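Local structure of adherence and virulence protein A (Streptococcus pneumoniae, 6PON) at residues F6-I11 with R98-T103; L130-S135 with S160-P165. The protein is a fibronectin-binding protein, here its N-terminal domain, that by its name probably takes part in pneumococcal adherence and virulence. All coordinates share one frame; numbering follows the deposited sequence.

Interaction 1 of 2, residues F6-I11 with R98-T103; sequences FFLHHI and RIVEIT
L8 turns CG anti to its backbone N (chi1 -179°), while V100, with CG1 anti to the backbone N (chi1 177°), leaves CG2 beside that N and anti to the carbonyl carbon. The leucine fork thus reaches from helix 5-19 onto the start of strand 99-107, and the two branched side chains cross obliquely. CD1 of L8 meets CG2 of V100 at 3.5 Å, and this same valine methyl lies 3.7 Å from L8 CD2, so it sits against both prongs of the fork. The second prong does further work against the backbone: L8 CD2 rests on R98 CA at 3.6 Å and equally close to I99 N. R98 adds to the contact chiefly through its main chain, since its long side chain leads away from the helix. The contact is buried, and its side-chain part is methyl against methyl. I59 of strand 58-61 touches both L8 and V100, and V100 is also backed by I91 and I120 of the neighbouring strands 87-93 and 113-121. Other side chains of this turn face the second subunit, where F6 stacks on F225 and H10 ND1 bonds to T230 OG1 of that neighbouring chain. One turn of helix therefore serves two interfaces, one within the chain and one between chains. A leucine that reaches from a helix to strands of two antiparallel sheets, 58-61 and 99-107, is helix-on-sheet packing in the hydrophobic core, here in the sheet-rich N-terminal part of the NFACT family fold.

Interaction 2 of 2, residues L130-S135 with S160-P165; sequences LLVDKS and STYIAP
Y162 lies against two aliphatic side chains of strand 128-133, L130 and V132, and so lays an irregular loop over one face of the five-stranded antiparallel sheet. Residues two apart in a strand point to the same face, which is why this pair, and not L131 between them, meets the tyrosine. L130 brings its CD2 methyl to the ring edge, near the ring plane, 4.0 Å from Y162 CE1 and 4.1 Å from Y162 CD1. V132 acts nearer the root of the side chain: its CG2 is 3.9 Å from Y162 CB and comes at the ring obliquely, while CG1 of V132 also touches Y162 CB, at 4.0 Å. Both aliphatic chains cross the tyrosine at about a right angle. With CG of Y162 anti to its backbone N (chi1 175°), the ring extends from the loop along the sheet, and its hydroxyl is hydrogen-bonded to E121 OE2 of strand 113-121, which ties the polar end of an otherwise apolar contact. Around this first shell, I119 of that same strand and R154, whose NH1 also bonds to I163 O, touch Y162, while L130 touches V142 and L156 and V132 touches I139, so strand 139-142 flanks both aliphatic side chains. Where strand 128-133 ends, D133 OD1 accepts S136 N and, in the manner of an Asx turn, a weak bond from S135 N; the same oxygen also takes the hydroxyl of S135 on its syn lone pair, with S135 OG 2.8 Å from D133 OD1.

Interaction 1 and interaction 2 have centres about 17 Å apart and share the five-stranded antiparallel sheet, the first on strand 99-107 and the second on strand 128-133, with strand 113-121 between them. Along the chain interaction 1 closes before interaction 2 opens. Helix 5-19 meets one face at the start of strand 99-107, through V100, whereas loop 160-165 covers the other through L130 and V132. The two meet at I99, which points away from the helix: its CD1 lies 3.9 Å from P165 CD. I119 connects them further, touching both I99 and Y162. The sheet thus carries a helix that also packs on the second subunit on one face and a later loop on the other.

Interaction 1 of 2, residues F6-I11 with R98-T103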
# COMPACT_ATOMS: atom_id res chain seq x y z
N PHE B 6 10.17 5.96 18.67
CA PHE B 6 8.95 5.18 18.49
C PHE B 6 8.61 4.39 19.74
O PHE B 6 7.47 4.43 20.22
CB PHE B 6 9.12 4.26 17.28
CG PHE B 6 7.93 3.36 17.01
CD1 PHE B 6 6.71 3.90 16.62
CD2 PHE B 6 8.06 1.99 17.10
CE1 PHE B 6 5.63 3.07 16.36
CE2 PHE B 6 6.98 1.16 16.83
CZ PHE B 6 5.77 1.69 16.46
N PHE B 7 9.59 3.66 20.29
CA PHE B 7 9.38 2.96 21.55
C PHE B 7 8.98 3.93 22.66
O PHE B 7 8.05 3.68 23.43
CB PHE B 7 10.64 2.20 21.95
CG PHE B 7 10.44 1.28 23.13
CD1 PHE B 7 10.69 1.72 24.43
CD2 PHE B 7 10.03 -0.03 22.94
CE1 PHE B 7 10.51 0.88 25.51
CE2 PHE B 7 9.86 -0.88 24.02
CZ PHE B 7 10.09 -0.42 25.32
N LEU B 8 9.70 5.05 22.74
CA LEU B 8 9.46 6.01 23.81
C LEU B 8 8.07 6.61 23.71
O LEU B 8 7.45 6.91 24.73
CB LEU B 8 10.54 7.09 23.76
CG LEU B 8 10.56 8.22 24.79
CD1 LEU B 8 10.61 7.63 26.17
CD2 LEU B 8 11.75 9.17 24.54
N HIS B 9 7.56 6.77 22.48
CA HIS B 9 6.18 7.23 22.32
C HIS B 9 5.22 6.32 23.06
O HIS B 9 4.26 6.80 23.68
CB HIS B 9 5.82 7.32 20.84
CG HIS B 9 4.37 7.63 20.58
ND1 HIS B 9 3.93 8.85 20.13
CD2 HIS B 9 3.26 6.85 20.69
CE1 HIS B 9 2.62 8.83 19.99
NE2 HIS B 9 2.19 7.63 20.32
N HIS B 10 5.47 5.01 23.02
CA HIS B 10 4.57 4.08 23.69
C HIS B 10 4.73 4.15 25.20
O HIS B 10 3.73 4.28 25.92
CB HIS B 10 4.79 2.66 23.16
CG HIS B 10 4.20 2.44 21.81
ND1 HIS B 10 3.00 1.78 21.61
CD2 HIS B 10 4.63 2.82 20.58
CE1 HIS B 10 2.73 1.75 20.32
NE2 HIS B 10 3.69 2.38 19.67
N ILE B 11 5.96 4.09 25.70
CA ILE B 11 6.11 3.98 27.15
C ILE B 11 5.76 5.28 27.86
O ILE B 11 5.32 5.27 29.02
CB ILE B 11 7.52 3.50 27.54
CG1 ILE B 11 7.52 3.05 29.02
CG2 ILE B 11 8.55 4.60 27.30
CD1 ILE B 11 8.67 2.12 29.42
N ARG B 98 14.18 11.21 21.31
CA ARG B 98 14.48 10.45 22.52
C ARG B 98 14.76 11.39 23.70
O ARG B 98 15.85 11.40 24.28
CB ARG B 98 15.65 9.50 22.27
CG ARG B 98 15.33 8.31 21.31
CD ARG B 98 16.61 7.72 20.71
NE ARG B 98 17.37 8.84 20.15
CZ ARG B 98 18.68 8.85 19.95
NH1 ARG B 98 19.43 7.80 20.27
NH2 ARG B 98 19.25 9.95 19.46
N ILE B 99 13.74 12.17 24.05
CA ILE B 99 13.82 13.15 25.13
C ILE B 99 12.50 13.15 25.88
O ILE B 99 11.43 13.28 25.27
CB ILE B 99 14.09 14.58 24.62
CG1 ILE B 99 15.24 14.58 23.63
CG2 ILE B 99 14.36 15.52 25.81
CD1 ILE B 99 15.61 15.92 23.16
N VAL B 100 12.56 13.06 27.21
CA VAL B 100 11.37 13.14 28.06
C VAL B 100 11.52 14.27 29.05
O VAL B 100 12.58 14.45 29.67
CB VAL B 100 11.10 11.82 28.80
CG1 VAL B 100 9.90 12.00 29.70
CG2 VAL B 100 10.86 10.70 27.80
N GLU B 101 10.44 15.02 29.22
CA GLU B 101 10.37 16.13 30.15
C GLU B 101 9.27 15.87 31.17
O GLU B 101 8.13 15.55 30.80
CB GLU B 101 10.14 17.45 29.42
CG GLU B 101 11.32 17.83 28.53
CD GLU B 101 11.16 19.17 27.86
OE1 GLU B 101 10.03 19.70 27.84
OE2 GLU B 101 12.16 19.71 27.37
N ILE B 102 9.63 16.00 32.44
CA ILE B 102 8.76 15.76 33.57
C ILE B 102 8.67 17.08 34.32
O ILE B 102 9.67 17.53 34.91
CB ILE B 102 9.30 14.65 34.48
CG1 ILE B 102 9.41 13.34 33.71
CG2 ILE B 102 8.41 14.55 35.74
CD1 ILE B 102 10.16 12.25 34.43
N THR B 103 7.50 17.70 34.29
CA THR B 103 7.31 18.95 35.00
C THR B 103 6.76 18.66 36.39
O THR B 103 5.87 17.83 36.57
CB THR B 103 6.38 19.89 34.24
OG1 THR B 103 6.81 19.97 32.88
CG2 THR B 103 6.46 21.27 34.81

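Interaction 2 of 2, residues L130-S135 with S160-P165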
# COMPACT_ATOMS: atom_id res chain seq x y z
N LEU B 130 18.99 15.97 33.51
CA LEU B 130 19.13 17.37 33.88
C LEU B 130 17.87 17.81 34.62
O LEU B 130 16.76 17.38 34.28
CB LEU B 130 19.35 18.27 32.64
CG LEU B 130 20.37 17.80 31.58
CD1 LEU B 130 19.71 16.94 30.46
CD2 LEU B 130 21.17 18.96 30.98
N LEU B 131 18.06 18.64 35.63
CA LEU B 131 16.98 19.33 36.32
C LEU B 131 17.10 20.81 35.98
O LEU B 131 18.17 21.40 36.12
CB LEU B 131 17.05 19.11 37.83
CG LEU B 131 15.86 19.69 38.61
CD1 LEU B 131 14.55 18.89 38.38
CD2 LEU B 131 16.18 19.84 40.08
N VAL B 132 16.02 21.40 35.49
CA VAL B 132 16.07 22.76 34.97
C VAL B 132 15.00 23.56 35.68
O VAL B 132 13.86 23.10 35.79
CB VAL B 132 15.86 22.79 33.45
CG1 VAL B 132 15.78 24.22 32.96
CG2 VAL B 132 16.97 22.05 32.77
N ASP B 133 15.36 24.74 36.17
CA ASP B 133 14.36 25.57 36.81
C ASP B 133 13.43 26.17 35.77
O ASP B 133 13.89 26.70 34.76
CB ASP B 133 14.97 26.70 37.62
CG ASP B 133 13.90 27.56 38.23
OD1 ASP B 133 13.45 28.50 37.56
OD2 ASP B 133 13.47 27.25 39.36
N LYS B 134 12.13 26.12 36.05
CA LYS B 134 11.12 26.37 35.02
C LYS B 134 11.05 27.85 34.64
O LYS B 134 10.79 28.17 33.47
CB LYS B 134 9.77 25.87 35.52
CG LYS B 134 8.61 26.12 34.58
CD LYS B 134 8.48 25.02 33.56
CE LYS B 134 7.21 25.19 32.73
NZ LYS B 134 7.20 24.21 31.63
N SER B 135 11.27 28.76 35.59
CA SER B 135 11.19 30.19 35.29
C SER B 135 12.49 30.70 34.67
O SER B 135 12.48 31.25 33.56
CB SER B 135 10.84 30.98 36.55
OG SER B 135 11.52 30.46 37.67
N SER B 160 24.10 27.27 34.03
CA SER B 160 23.97 27.49 32.60
C SER B 160 22.50 27.38 32.18
O SER B 160 21.72 26.62 32.76
CB SER B 160 24.80 26.49 31.79
OG SER B 160 26.20 26.66 31.98
N THR B 161 22.14 28.16 31.16
CA THR B 161 20.81 28.09 30.59
C THR B 161 20.69 26.82 29.75
O THR B 161 21.61 26.46 29.02
CB THR B 161 20.54 29.33 29.74
OG1 THR B 161 20.76 30.49 30.54
CG2 THR B 161 19.10 29.33 29.22
N TYR B 162 19.55 26.14 29.88
CA TYR B 162 19.38 24.86 29.20
C TYR B 162 19.26 25.06 27.70
O TYR B 162 18.52 25.94 27.23
CB TYR B 162 18.15 24.11 29.72
CG TYR B 162 17.86 22.82 28.97
CD1 TYR B 162 18.64 21.68 29.19
CD2 TYR B 162 16.84 22.75 28.03
CE1 TYR B 162 18.38 20.49 28.49
CE2 TYR B 162 16.59 21.58 27.33
CZ TYR B 162 17.36 20.46 27.56
OH TYR B 162 17.08 19.30 26.86
N ILE B 163 19.97 24.24 26.94
CA ILE B 163 19.86 24.21 25.49
C ILE B 163 19.54 22.78 25.09
O ILE B 163 20.23 21.84 25.53
CB ILE B 163 21.15 24.66 24.79
CG1 ILE B 163 21.64 26.01 25.34
CG2 ILE B 163 20.91 24.72 23.29
CD1 ILE B 163 23.12 26.31 25.03
N ALA B 164 18.53 22.61 24.24
CA ALA B 164 18.16 21.29 23.75
C ALA B 164 19.26 20.73 22.86
O ALA B 164 20.06 21.48 22.31
CB ALA B 164 16.85 21.35 22.96
N PRO B 165 19.30 19.42 22.69
CA PRO B 165 20.26 18.83 21.77
C PRO B 165 20.03 19.33 20.36
O PRO B 165 18.94 19.79 20.00
CB PRO B 165 19.98 17.33 21.89
CG PRO B 165 19.43 17.18 23.26
CD PRO B 165 18.57 18.40 23.46